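Long-range contacts in probable ferredoxin-dependent nitrite reductase NirA (Mycobacterium tuberculosis, PDB 1ZJ8), which probably catalyses the six-electron reduction of sulfite to sulfide with electrons from ferredoxin, using a siroheme and a [4Fe-4S] cluster: residues A[134-138]-A[362-367]; A[201-206]-A[278-282]; A[261-266]-A[303-307]; A[520-525]-A[562-566]. One frame throughout, in Å; residues are numbered along the deposited sequence.

Contact 1 (A[134-138]-A[362-367])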
loop_
_atom_site.group_PDB
_atom_site.type_symbol
_atom_site.label_atom_id
_atom_site.label_comp_id
_atom_site.label_asym_id
_atom_site.label_seq_id
_atom_site.Cartn_x
_atom_site.Cartn_y
_atom_site.Cartn_z
ATOM N N ASP A 134 4.159 20.889 5.539
ATOM C CA ASP A 134 5.212 20.284 4.700
ATOM C C ASP A 134 5.317 18.756 4.867
ATOM O O ASP A 134 6.281 18.145 4.412
ATOM C CB ASP A 134 6.569 20.969 4.913
ATOM C CG ASP A 134 7.355 21.145 3.609
ATOM O OD1 ASP A 134 6.744 21.538 2.576
ATOM O OD2 ASP A 134 8.595 20.913 3.611
ATOM N N THR A 135 4.322 18.140 5.500
ATOM C CA THR A 135 4.243 16.694 5.550
ATOM C C THR A 135 3.834 16.155 4.174
ATOM O O THR A 135 2.911 16.670 3.535
ATOM C CB THR A 135 3.216 16.202 6.624
ATOM O OG1 THR A 135 1.897 16.694 6.316
ATOM C CG2 THR A 135 3.634 16.663 8.013
ATOM N N ALA A 136 4.530 15.108 3.745
ATOM C CA ALA A 136 4.196 14.375 2.528
ATOM C C ALA A 136 4.891 13.023 2.578
ATOM O O ALA A 136 6.111 12.971 2.591
ATOM C CB ALA A 136 4.661 15.155 1.325
ATOM N N ASP A 137 4.118 11.942 2.647
ATOM C CA ASP A 137 4.681 10.591 2.740
ATOM C C ASP A 137 4.110 9.692 1.645
ATOM O O ASP A 137 2.886 9.619 1.483
ATOM C CB ASP A 137 4.404 9.982 4.112
ATOM C CG ASP A 137 5.029 10.786 5.251
ATOM O OD1 ASP A 137 6.106 11.400 5.022
ATOM O OD2 ASP A 137 4.437 10.809 6.373
ATOM N N ILE A 138 4.994 9.031 0.887
ATOM C CA ILE A 138 4.571 8.187 -0.224
ATOM C C ILE A 138 4.197 6.889 0.370
ATOM O O ILE A 138 5.026 6.234 0.973
ATOM C CB ILE A 138 5.666 7.874 -1.279
ATOM C CG1 ILE A 138 5.859 9.037 -2.238
ATOM C CG2 ILE A 138 5.289 6.657 -2.134
ATOM C CD1 ILE A 138 6.856 10.042 -1.709
ATOM N N GLY A 362 9.244 6.003 2.531
ATOM C CA GLY A 362 8.257 6.901 1.929
ATOM C C GLY A 362 8.293 8.359 2.370
ATOM O O GLY A 362 7.558 9.189 1.818
ATOM N N ARG A 363 9.152 8.701 3.334
ATOM C CA ARG A 363 9.122 10.047 3.926
ATOM C C ARG A 363 9.791 11.073 3.051
ATOM O O ARG A 363 11.000 11.009 2.860
ATOM C CB ARG A 363 9.812 10.061 5.294
ATOM C CG ARG A 363 10.046 11.493 5.850
ATOM C CD ARG A 363 9.620 11.673 7.295
ATOM N NE ARG A 363 8.165 11.691 7.398
ATOM C CZ ARG A 363 7.496 11.625 8.548
ATOM N NH1 ARG A 363 8.152 11.579 9.707
ATOM N NH2 ARG A 363 6.163 11.599 8.545
ATOM N N VAL A 364 9.006 12.012 2.538
ATOM C CA VAL A 364 9.525 13.176 1.815
ATOM C C VAL A 364 8.879 14.445 2.417
ATOM O O VAL A 364 8.701 14.513 3.636
ATOM C CB VAL A 364 9.328 13.060 0.240
ATOM C CG1 VAL A 364 10.187 11.932 -0.353
ATOM C CG2 VAL A 364 7.857 12.857 -0.156
ATOM N N SER A 365 8.549 15.445 1.591
ATOM C CA SER A 365 7.965 16.708 2.047
ATOM C C SER A 365 7.565 17.572 0.844
ATOM O O SER A 365 7.987 17.339 -0.301
ATOM C CB SER A 365 8.927 17.497 2.966
ATOM O OG SER A 365 10.149 17.877 2.324
ATOM N N GLY A 366 6.745 18.584 1.121
ATOM C CA GLY A 366 6.280 19.520 0.104
ATOM C C GLY A 366 7.483 20.070 -0.612
ATOM O O GLY A 366 7.580 19.953 -1.828
ATOM N N THR A 367 8.410 20.637 0.158
ATOM C CA THR A 367 9.644 21.207 -0.386
ATOM C C THR A 367 10.356 20.242 -1.292
ATOM O O THR A 367 10.920 20.668 -2.315
ATOM C CB THR A 367 10.652 21.576 0.714
ATOM O OG1 THR A 367 10.060 22.552 1.568
ATOM C CG2 THR A 367 11.947 22.143 0.128
#

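Contact 2 (A[201-206]-A[278-282])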
loop_
_atom_site.group_PDB
_atom_site.type_symbol
_atom_site.label_atom_id
_atom_site.label_comp_id
_atom_site.label_asym_id
_atom_site.label_seq_id
_atom_site.Cartn_x
_atom_site.Cartn_y
_atom_site.Cartn_z
ATOM N N GLU A 201 -9.658 3.227 -17.655
ATOM C CA GLU A 201 -11.098 2.957 -17.852
ATOM C C GLU A 201 -11.844 2.640 -16.546
ATOM O O GLU A 201 -12.946 3.147 -16.310
ATOM C CB GLU A 201 -11.309 1.808 -18.841
ATOM C CG GLU A 201 -11.288 2.211 -20.295
ATOM C CD GLU A 201 -12.274 3.310 -20.569
ATOM O OE1 GLU A 201 -13.396 3.236 -20.022
ATOM O OE2 GLU A 201 -11.923 4.263 -21.309
ATOM N N ILE A 202 -11.244 1.811 -15.696
ATOM C CA ILE A 202 -11.873 1.462 -14.431
ATOM C C ILE A 202 -12.155 2.719 -13.607
ATOM O O ILE A 202 -13.221 2.849 -13.006
ATOM C CB ILE A 202 -11.013 0.451 -13.625
ATOM C CG1 ILE A 202 -11.199 -0.960 -14.193
ATOM C CG2 ILE A 202 -11.344 0.517 -12.097
ATOM C CD1 ILE A 202 -10.139 -1.924 -13.767
ATOM N N VAL A 203 -11.202 3.636 -13.587
ATOM C CA VAL A 203 -11.386 4.865 -12.849
ATOM C C VAL A 203 -12.540 5.664 -13.455
ATOM O O VAL A 203 -13.405 6.153 -12.723
ATOM C CB VAL A 203 -10.073 5.675 -12.782
ATOM C CG1 VAL A 203 -10.330 7.115 -12.364
ATOM C CG2 VAL A 203 -9.083 4.995 -11.820
ATOM N N ARG A 204 -12.571 5.760 -14.786
ATOM C CA ARG A 204 -13.565 6.584 -15.481
ATOM C C ARG A 204 -14.981 6.014 -15.405
ATOM O O ARG A 204 -15.944 6.746 -15.186
ATOM C CB ARG A 204 -13.171 6.737 -16.932
ATOM C CG ARG A 204 -13.977 7.780 -17.658
ATOM C CD ARG A 204 -13.559 7.886 -19.106
ATOM N NE ARG A 204 -13.884 6.660 -19.842
ATOM C CZ ARG A 204 -15.096 6.322 -20.301
ATOM N NH1 ARG A 204 -16.166 7.100 -20.114
ATOM N NH2 ARG A 204 -15.240 5.178 -20.962
ATOM N N ARG A 205 -15.107 4.707 -15.577
ATOM C CA ARG A 205 -16.422 4.078 -15.544
ATOM C C ARG A 205 -16.971 3.978 -14.119
ATOM O O ARG A 205 -18.094 4.391 -13.884
ATOM C CB ARG A 205 -16.421 2.687 -16.216
ATOM C CG ARG A 205 -15.724 2.662 -17.594
ATOM C CD ARG A 205 -16.598 2.128 -18.731
ATOM N NE ARG A 205 -16.619 0.662 -18.770
ATOM C CZ ARG A 205 -15.775 -0.110 -19.458
ATOM N NH1 ARG A 205 -14.790 0.414 -20.190
ATOM N NH2 ARG A 205 -15.917 -1.429 -19.406
ATOM N N TYR A 206 -16.180 3.472 -13.176
ATOM C CA TYR A 206 -16.719 2.977 -11.893
ATOM C C TYR A 206 -16.442 3.856 -10.666
ATOM O O TYR A 206 -17.300 3.992 -9.781
ATOM C CB TYR A 206 -16.231 1.526 -11.657
ATOM C CG TYR A 206 -16.436 0.656 -12.890
ATOM C CD1 TYR A 206 -17.723 0.347 -13.343
ATOM C CD2 TYR A 206 -15.345 0.198 -13.643
ATOM C CE1 TYR A 206 -17.924 -0.415 -14.498
ATOM C CE2 TYR A 206 -15.533 -0.583 -14.803
ATOM C CZ TYR A 206 -16.827 -0.878 -15.219
ATOM O OH TYR A 206 -17.029 -1.637 -16.347
ATOM N N PRO A 278 -11.603 -4.116 -17.661
ATOM C CA PRO A 278 -12.575 -3.301 -16.905
ATOM C C PRO A 278 -13.905 -4.028 -16.604
ATOM O O PRO A 278 -14.478 -3.893 -15.503
ATOM C CB PRO A 278 -12.805 -2.097 -17.835
ATOM C CG PRO A 278 -11.558 -1.969 -18.626
ATOM C CD PRO A 278 -11.063 -3.387 -18.824
ATOM N N GLU A 279 -14.365 -4.787 -17.595
ATOM C CA GLU A 279 -15.612 -5.563 -17.537
ATOM C C GLU A 279 -15.539 -6.654 -16.436
ATOM O O GLU A 279 -16.411 -6.801 -15.569
ATOM C CB GLU A 279 -15.776 -6.245 -18.902
ATOM C CG GLU A 279 -17.137 -6.250 -19.510
ATOM C CD GLU A 279 -17.156 -7.078 -20.812
ATOM O OE1 GLU A 279 -16.601 -8.213 -20.835
ATOM O OE2 GLU A 279 -17.745 -6.597 -21.815
ATOM N N VAL A 280 -14.469 -7.424 -16.509
ATOM C CA VAL A 280 -14.256 -8.531 -15.608
ATOM C C VAL A 280 -14.025 -7.992 -14.202
ATOM O O VAL A 280 -14.497 -8.583 -13.218
ATOM C CB VAL A 280 -13.049 -9.355 -16.068
ATOM C CG1 VAL A 280 -12.678 -10.402 -15.023
ATOM C CG2 VAL A 280 -13.334 -9.996 -17.430
ATOM N N TRP A 281 -13.296 -6.873 -14.113
ATOM C CA TRP A 281 -13.047 -6.221 -12.831
ATOM C C TRP A 281 -14.382 -5.889 -12.181
ATOM O O TRP A 281 -14.583 -6.150 -10.988
ATOM C CB TRP A 281 -12.212 -4.957 -13.021
ATOM C CG TRP A 281 -11.909 -4.236 -11.751
ATOM C CD1 TRP A 281 -10.802 -4.389 -10.962
ATOM C CD2 TRP A 281 -12.723 -3.243 -11.113
ATOM N NE1 TRP A 281 -10.879 -3.553 -9.871
ATOM C CE2 TRP A 281 -12.045 -2.835 -9.942
ATOM C CE3 TRP A 281 -13.963 -2.670 -11.407
ATOM C CZ2 TRP A 281 -12.559 -1.864 -9.079
ATOM C CZ3 TRP A 281 -14.466 -1.700 -10.545
ATOM C CH2 TRP A 281 -13.760 -1.306 -9.396
ATOM N N ALA A 282 -15.298 -5.335 -12.978
ATOM C CA ALA A 282 -16.617 -4.951 -12.470
ATOM C C ALA A 282 -17.370 -6.170 -11.914
ATOM O O ALA A 282 -17.972 -6.108 -10.845
ATOM C CB ALA A 282 -17.419 -4.259 -13.554
#

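Contact 3 (A[261-266]-A[303-307])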
loop_
_atom_site.group_PDB
_atom_site.type_symbol
_atom_site.label_atom_id
_atom_site.label_comp_id
_atom_site.label_asym_id
_atom_site.label_seq_id
_atom_site.Cartn_x
_atom_site.Cartn_y
_atom_site.Cartn_z
ATOM N N ASN A 261 -5.289 -11.889 9.962
ATOM C CA ASN A 261 -5.471 -13.210 9.335
ATOM C C ASN A 261 -5.043 -13.258 7.857
ATOM O O ASN A 261 -5.875 -13.106 6.967
ATOM C CB ASN A 261 -6.923 -13.671 9.503
ATOM C CG ASN A 261 -7.031 -15.171 9.675
ATOM O OD1 ASN A 261 -6.442 -15.937 8.909
ATOM N ND2 ASN A 261 -7.770 -15.601 10.692
ATOM N N PRO A 262 -3.745 -13.502 7.594
ATOM C CA PRO A 262 -3.199 -13.356 6.246
ATOM C C PRO A 262 -3.592 -14.485 5.313
ATOM O O PRO A 262 -3.724 -15.613 5.756
ATOM C CB PRO A 262 -1.682 -13.399 6.485
ATOM C CG PRO A 262 -1.525 -14.277 7.659
ATOM C CD PRO A 262 -2.717 -13.970 8.544
ATOM N N MET A 263 -3.743 -14.173 4.029
ATOM C CA MET A 263 -4.117 -15.161 3.012
ATOM C C MET A 263 -3.648 -14.723 1.614
ATOM O O MET A 263 -3.934 -13.596 1.173
ATOM C CB MET A 263 -5.633 -15.339 2.964
ATOM C CG MET A 263 -6.274 -15.963 4.188
ATOM S SD MET A 263 -8.075 -16.172 3.994
ATOM C CE MET A 263 -8.122 -17.114 2.429
ATOM N N LEU A 264 -2.954 -15.623 0.918
ATOM C CA LEU A 264 -2.530 -15.375 -0.461
ATOM C C LEU A 264 -3.703 -15.448 -1.451
ATOM O O LEU A 264 -4.464 -16.419 -1.472
ATOM C CB LEU A 264 -1.457 -16.388 -0.890
ATOM C CG LEU A 264 -0.119 -16.354 -0.163
ATOM C CD1 LEU A 264 0.742 -17.517 -0.614
ATOM C CD2 LEU A 264 0.581 -15.024 -0.385
ATOM N N ALA A 265 -3.829 -14.429 -2.288
ATOM C CA ALA A 265 -4.759 -14.487 -3.407
ATOM C C ALA A 265 -4.350 -15.619 -4.349
ATOM O O ALA A 265 -3.174 -15.960 -4.461
ATOM C CB ALA A 265 -4.822 -13.136 -4.151
ATOM N N GLN A 266 -5.355 -16.200 -5.010
ATOM C CA GLN A 266 -5.202 -17.443 -5.777
ATOM C C GLN A 266 -5.714 -17.288 -7.214
ATOM O O GLN A 266 -6.688 -16.589 -7.462
ATOM C CB GLN A 266 -5.973 -18.560 -5.088
ATOM C CG GLN A 266 -5.922 -18.495 -3.559
ATOM C CD GLN A 266 -6.978 -19.362 -2.930
ATOM O OE1 GLN A 266 -6.939 -20.602 -3.044
ATOM N NE2 GLN A 266 -7.957 -18.716 -2.281
ATOM N N LYS A 303 -11.238 -11.964 1.009
ATOM C CA LYS A 303 -10.409 -13.150 1.300
ATOM C C LYS A 303 -11.182 -14.279 2.021
ATOM O O LYS A 303 -10.953 -15.464 1.769
ATOM C CB LYS A 303 -9.137 -12.748 2.095
ATOM C CG LYS A 303 -9.383 -11.972 3.404
ATOM C CD LYS A 303 -8.062 -11.690 4.160
ATOM C CE LYS A 303 -8.288 -11.435 5.662
ATOM N NZ LYS A 303 -7.069 -11.052 6.416
ATOM N N PHE A 304 -12.097 -13.891 2.906
ATOM C CA PHE A 304 -12.880 -14.833 3.710
ATOM C C PHE A 304 -13.899 -15.624 2.841
ATOM O O PHE A 304 -13.943 -16.881 2.869
ATOM C CB PHE A 304 -13.599 -14.070 4.854
ATOM C CG PHE A 304 -12.660 -13.512 5.916
ATOM C CD1 PHE A 304 -11.975 -14.360 6.780
ATOM C CD2 PHE A 304 -12.481 -12.135 6.060
ATOM C CE1 PHE A 304 -11.115 -13.851 7.751
ATOM C CE2 PHE A 304 -11.619 -11.616 7.047
ATOM C CZ PHE A 304 -10.935 -12.475 7.883
ATOM N N LEU A 305 -14.705 -14.874 2.083
ATOM C CA LEU A 305 -15.642 -15.434 1.106
ATOM C C LEU A 305 -14.956 -16.441 0.200
ATOM O O LEU A 305 -15.510 -17.510 -0.096
ATOM C CB LEU A 305 -16.222 -14.301 0.248
ATOM C CG LEU A 305 -17.411 -14.579 -0.684
ATOM C CD1 LEU A 305 -18.591 -15.162 0.089
ATOM C CD2 LEU A 305 -17.834 -13.297 -1.420
ATOM N N ILE A 306 -13.746 -16.084 -0.234
ATOM C CA ILE A 306 -12.934 -16.944 -1.103
ATOM C C ILE A 306 -12.408 -18.146 -0.343
ATOM O O ILE A 306 -12.246 -19.216 -0.923
ATOM C CB ILE A 306 -11.727 -16.198 -1.709
ATOM C CG1 ILE A 306 -12.174 -14.927 -2.459
ATOM C CG2 ILE A 306 -10.930 -17.135 -2.616
ATOM C CD1 ILE A 306 -13.095 -15.164 -3.645
ATOM N N LYS A 307 -12.125 -17.970 0.949
ATOM C CA LYS A 307 -11.727 -19.114 1.784
ATOM C C LYS A 307 -12.873 -20.142 1.912
ATOM O O LYS A 307 -12.661 -21.342 1.746
ATOM C CB LYS A 307 -11.262 -18.687 3.172
ATOM C CG LYS A 307 -10.294 -19.686 3.791
ATOM C CD LYS A 307 -10.474 -19.774 5.291
ATOM C CE LYS A 307 -9.342 -20.544 5.935
ATOM N NZ LYS A 307 -9.270 -20.231 7.380
#

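Contact 4 (A[520-525]-A[562-566])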
loop_
_atom_site.group_PDB
_atom_site.type_symbol
_atom_site.label_atom_id
_atom_site.label_comp_id
_atom_site.label_asym_id
_atom_site.label_seq_id
_atom_site.Cartn_x
_atom_site.Cartn_y
_atom_site.Cartn_z
ATOM N N ARG A 520 7.612 -16.873 9.771
ATOM C CA ARG A 520 7.319 -17.615 10.991
ATOM C C ARG A 520 7.502 -16.723 12.218
ATOM O O ARG A 520 8.355 -15.834 12.251
ATOM C CB ARG A 520 8.108 -18.928 11.091
ATOM C CG ARG A 520 9.545 -18.903 10.585
ATOM C CD ARG A 520 10.325 -20.186 10.965
ATOM N NE ARG A 520 10.524 -20.326 12.420
ATOM C CZ ARG A 520 11.548 -20.956 13.016
ATOM N NH1 ARG A 520 12.533 -21.523 12.318
ATOM N NH2 ARG A 520 11.595 -21.004 14.340
ATOM N N LYS A 521 6.658 -16.970 13.211
ATOM C CA LYS A 521 6.561 -16.154 14.410
ATOM C C LYS A 521 7.405 -16.881 15.443
ATOM O O LYS A 521 7.532 -18.097 15.368
ATOM C CB LYS A 521 5.096 -16.064 14.855
ATOM C CG LYS A 521 4.098 -15.968 13.676
ATOM C CD LYS A 521 2.641 -16.121 14.097
ATOM C CE LYS A 521 2.142 -14.905 14.862
ATOM N NZ LYS A 521 0.772 -14.519 14.450
ATOM N N LEU A 522 8.009 -16.157 16.379
ATOM C CA LEU A 522 8.854 -16.805 17.383
ATOM C C LEU A 522 8.185 -16.859 18.749
ATOM O O LEU A 522 7.368 -16.002 19.108
ATOM C CB LEU A 522 10.254 -16.177 17.450
ATOM C CG LEU A 522 11.197 -16.558 16.288
ATOM C CD1 LEU A 522 12.642 -16.195 16.638
ATOM C CD2 LEU A 522 11.099 -18.047 15.882
ATOM N N ARG A 523 8.589 -17.879 19.504
ATOM C CA ARG A 523 7.834 -18.401 20.651
ATOM C C ARG A 523 7.650 -17.395 21.789
ATOM O O ARG A 523 6.571 -16.814 21.944
ATOM C CB ARG A 523 8.529 -19.689 21.156
ATOM C CG ARG A 523 8.099 -20.213 22.565
ATOM C CD ARG A 523 8.598 -21.653 22.841
ATOM N NE ARG A 523 9.835 -21.963 22.104
ATOM C CZ ARG A 523 10.271 -23.190 21.798
ATOM N NH1 ARG A 523 9.607 -24.288 22.175
ATOM N NH2 ARG A 523 11.406 -23.320 21.115
ATOM N N GLN A 524 8.698 -17.224 22.592
ATOM C CA GLN A 524 8.717 -16.258 23.691
ATOM C C GLN A 524 9.707 -15.213 23.206
ATOM O O GLN A 524 10.915 -15.319 23.466
ATOM C CB GLN A 524 9.169 -16.884 25.034
ATOM C CG GLN A 524 9.414 -15.853 26.183
ATOM C CD GLN A 524 10.421 -16.321 27.261
ATOM O OE1 GLN A 524 10.363 -17.463 27.734
ATOM N NE2 GLN A 524 11.324 -15.417 27.668
ATOM N N HIS A 525 9.182 -14.239 22.456
ATOM C CA HIS A 525 9.999 -13.233 21.783
ATOM C C HIS A 525 9.328 -11.864 21.743
ATOM O O HIS A 525 8.224 -11.701 21.217
ATOM C CB HIS A 525 10.299 -13.702 20.359
ATOM C CG HIS A 525 11.576 -13.168 19.798
ATOM N ND1 HIS A 525 12.553 -12.589 20.582
ATOM C CD2 HIS A 525 12.059 -13.167 18.531
ATOM C CE1 HIS A 525 13.572 -12.231 19.820
ATOM N NE2 HIS A 525 13.297 -12.572 18.572
ATOM N N GLU A 562 16.640 -22.068 16.988
ATOM C CA GLU A 562 15.814 -20.964 17.474
ATOM C C GLU A 562 16.591 -19.935 18.286
ATOM O O GLU A 562 16.143 -18.802 18.421
ATOM C CB GLU A 562 14.665 -21.511 18.327
ATOM C CG GLU A 562 13.306 -20.897 18.017
ATOM C CD GLU A 562 12.245 -21.955 17.762
ATOM O OE1 GLU A 562 12.338 -23.063 18.347
ATOM O OE2 GLU A 562 11.318 -21.689 16.965
ATOM N N ASP A 563 17.732 -20.335 18.845
ATOM C CA ASP A 563 18.617 -19.396 19.549
ATOM C C ASP A 563 19.243 -18.413 18.570
ATOM O O ASP A 563 19.393 -17.234 18.887
ATOM C CB ASP A 563 19.780 -20.102 20.263
ATOM C CG ASP A 563 19.333 -21.265 21.107
ATOM O OD1 ASP A 563 18.836 -22.262 20.521
ATOM O OD2 ASP A 563 19.503 -21.188 22.347
ATOM N N ASP A 564 19.616 -18.901 17.390
ATOM C CA ASP A 564 20.226 -18.050 16.362
ATOM C C ASP A 564 19.279 -17.002 15.750
ATOM O O ASP A 564 19.713 -16.177 14.941
ATOM C CB ASP A 564 20.797 -18.905 15.222
ATOM C CG ASP A 564 22.056 -19.655 15.611
ATOM O OD1 ASP A 564 22.482 -19.594 16.788
ATOM O OD2 ASP A 564 22.626 -20.309 14.711
ATOM N N LEU A 565 17.999 -17.040 16.117
ATOM C CA LEU A 565 16.993 -16.146 15.550
ATOM C C LEU A 565 16.381 -15.180 16.588
ATOM O O LEU A 565 15.381 -14.523 16.300
ATOM C CB LEU A 565 15.865 -16.965 14.888
ATOM C CG LEU A 565 16.175 -17.995 13.779
ATOM C CD1 LEU A 565 14.900 -18.728 13.399
ATOM C CD2 LEU A 565 16.805 -17.385 12.519
ATOM N N ARG A 566 16.983 -15.071 17.775
ATOM C CA ARG A 566 16.399 -14.278 18.864
ATOM C C ARG A 566 17.112 -12.959 19.113
ATOM O O ARG A 566 18.328 -12.913 19.135
ATOM C CB ARG A 566 16.391 -15.096 20.143
ATOM C CG ARG A 566 15.348 -16.170 20.104
ATOM C CD ARG A 566 15.141 -16.821 21.446
ATOM N NE ARG A 566 13.748 -17.207 21.567
ATOM C CZ ARG A 566 13.160 -17.603 22.691
ATOM N NH1 ARG A 566 13.843 -17.703 23.835
ATOM N NH2 ARG A 566 11.871 -17.913 22.654
#

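Contact 1 (A[134-138]-A[362-367])
Asp137 and Arg363 form a two-pronged salt bridge, with NH2 of Arg363 2.9 Å from OD2 of Asp137 and NE of Arg363 3.2 Å from OD1 of Asp137; the carboxylate meets the guanidinium edge-on. At the other end, Asp134 receives the first turn of the helix that opens at Gly366: Thr367 N lies 3.1 Å and Thr367 OG1 3.0 Å from OD1 and OD2 of Asp134 respectively. OD1 of Asp134 is also hydrogen-bonded to OG1 of Thr129. Between these ends the backbones pair antiparallel, with Ile138 N to Gly362 O at 2.7 Å and Val364 N to Ala136 O at 3.1 Å. Gly362 has positive phi (77°), and a CB there would fall 2.2 Å from Ile138 O, so a side chain would clash. Ala136 and Val364 lie on the face away from the salt bridge, covered by Leu369 of helix 366-379; CD1 of Ile138 reaches to 3.4 Å from CG2 of Val364. Arg363 lies against helix 442-455. The pairing joins the two ferredoxin-like half domains: the weakly bonded strand 363-365, from the second, forms one edge of an antiparallel sheet, next to 135-138 from the first, which is flanked on its other side by strand 144-149.

Contact 2 (A[201-206]-A[278-282])
Pro278 is the principal bump of this helix pair. Its ring enters a hollow made by Glu201, Ile202, Arg205 and Tyr206, a knob-into-hole fit in which CG of Pro278 is 3.8 Å from CB of Glu201, CB of Pro278 is 3.5 Å from NH2 of Arg205, and CA of Pro278 is 3.8 Å from CG1 of Ile202. Ile202, which lines one wall of this hollow, also reaches Trp281, about one turn on from Pro278: its CD1 lies 3.8 Å from the centroid of the five-membered ring of Trp281 and 22° off the ring normal, a CH-pi contact over the face. Tyr206 fills the space beside it. Its ring and the six-membered ring of Trp281 are inclined by 29° with centroids 5.5 Å apart, so they are slid past one another and scarcely overlap, while Ala282 CB sits off-centre, 4.2 Å from the Tyr206 ring centroid. No hydrogen bond crosses the interface; Glu201, Arg204 and Arg205 pair their charges within their own helix, as in Arg204 NH2 to Glu201 OE1 at 2.8 Å. NE1 of Trp281 is hydrogen-bonded to OG1 of Thr221, and its ring also touches Val236 and Phe238 of strand 236-243. With segment axes 10.2 Å apart and crossing at -57°, this is largely apolar helix-helix packing beside the mixed sheet of an alpha/beta domain, the first of the two 4Fe-4S-type repeats of the sulfite reductase family.

Contact 3 (A[261-266]-A[303-307])
Asn261 opens the contact through its backbone: its O accepts a hydrogen bond from NZ of Lys303 at 2.4 Å, a very short separation that in a 2.8 Å structure may partly reflect coordinate error. Its CB also comes within 4.5 Å of CZ of Phe304, obliquely to the ring. Pro262 directs its CA-to-CB bond away from the helix and rests on Phe518. Met263 then turns inward and contributes the largest covered area of the segment, 92 Å². Its CE lies 3.3 Å from Lys303 O and 3.6 Å from Lys307 CB, and its SD is 4.1 Å from Lys303 CB, so the thioether lies along one turn of helix, whose backbone bond from Lys307 N to Lys303 O measures 2.9 Å. Leu264 is out of reach of the helix and packs on Ala516 and Phe518. Gln266, where strand 266-272 begins, returns to it with NE2 3.4 Å from CG2 of Ile306. A sheet-connecting loop is thus laid across helix 302-309, within the alpha/beta 4Fe-4S-type domain of the siroheme reductases. The extended side chain of Lys303 is about 6 Å from the bound siroheme, so this packing lies near the cofactor without touching it at that distance.

Contact 4 (A[520-525]-A[562-566])
A salt-bridge network joins the C-terminal tail to strand 520-528, an edge strand of the mixed sheet in the second 4Fe-4S-type domain. Glu562 is shared between two arginines of 520-525, Arg520 in the weakly bonded start of the strand and Arg523 in the irregular part after it: its OE2 lies 2.7 Å from NH2 of Arg520 and its OE1 2.9 Å from NH2 of Arg523, so each carboxylate oxygen faces a different guanidinium. Arg520 is further placed by a hydrogen bond from its NH1 to the backbone of Val557, in the helix preceding the tail, and Leu565 CD1 lies over one face of its guanidinium, 3.8 Å from NH1 of Arg520. Between the two arginines in sequence, Leu522 supplies the apolar part, with its CD1 3.7 Å from CB of Leu565 and 3.2 Å from Leu565 O. That carbonyl is hydrogen-bonded to Tyr535 of helix 532-545, and Leu522 also touches Leu508 of strand 500-508, so the tail is held between the sheet edge and a helix. The last residue, Arg566, has its O hydrogen-bonded to NE of Arg538. NH2 of Arg566 is 2.9 Å from O of Gln524, but the carbonyl oxygen lies over the guanidinium face, so the angle is too poor for a hydrogen bond. Beside it, the His525 ring has CG of Arg566 over one face, and CE1 of His525 lies 4.0 Å from CB of Arg566.

Contacts 2 and 3 are both nested along the chain within the loop that contact 1 closes, and their own segments alternate in sequence; helices 277-291 and 302-309 are consecutive, and the two contacts come within about 11 Å at their nearest atoms. Contact 4 follows in series, in the second 4Fe-4S-type repeat, yet its nearest atoms are about 7 Å from contact 3, so the repeats approach each other there. Contacts 1 and 3 lie on opposite sides of the chain's centre, about 33 Å between centres, but the side chains of Asp137 and Lys303 each come about 6 Å from the siroheme. In contact 2, the side chain of Trp281 is about 14 Å from the bound siroheme.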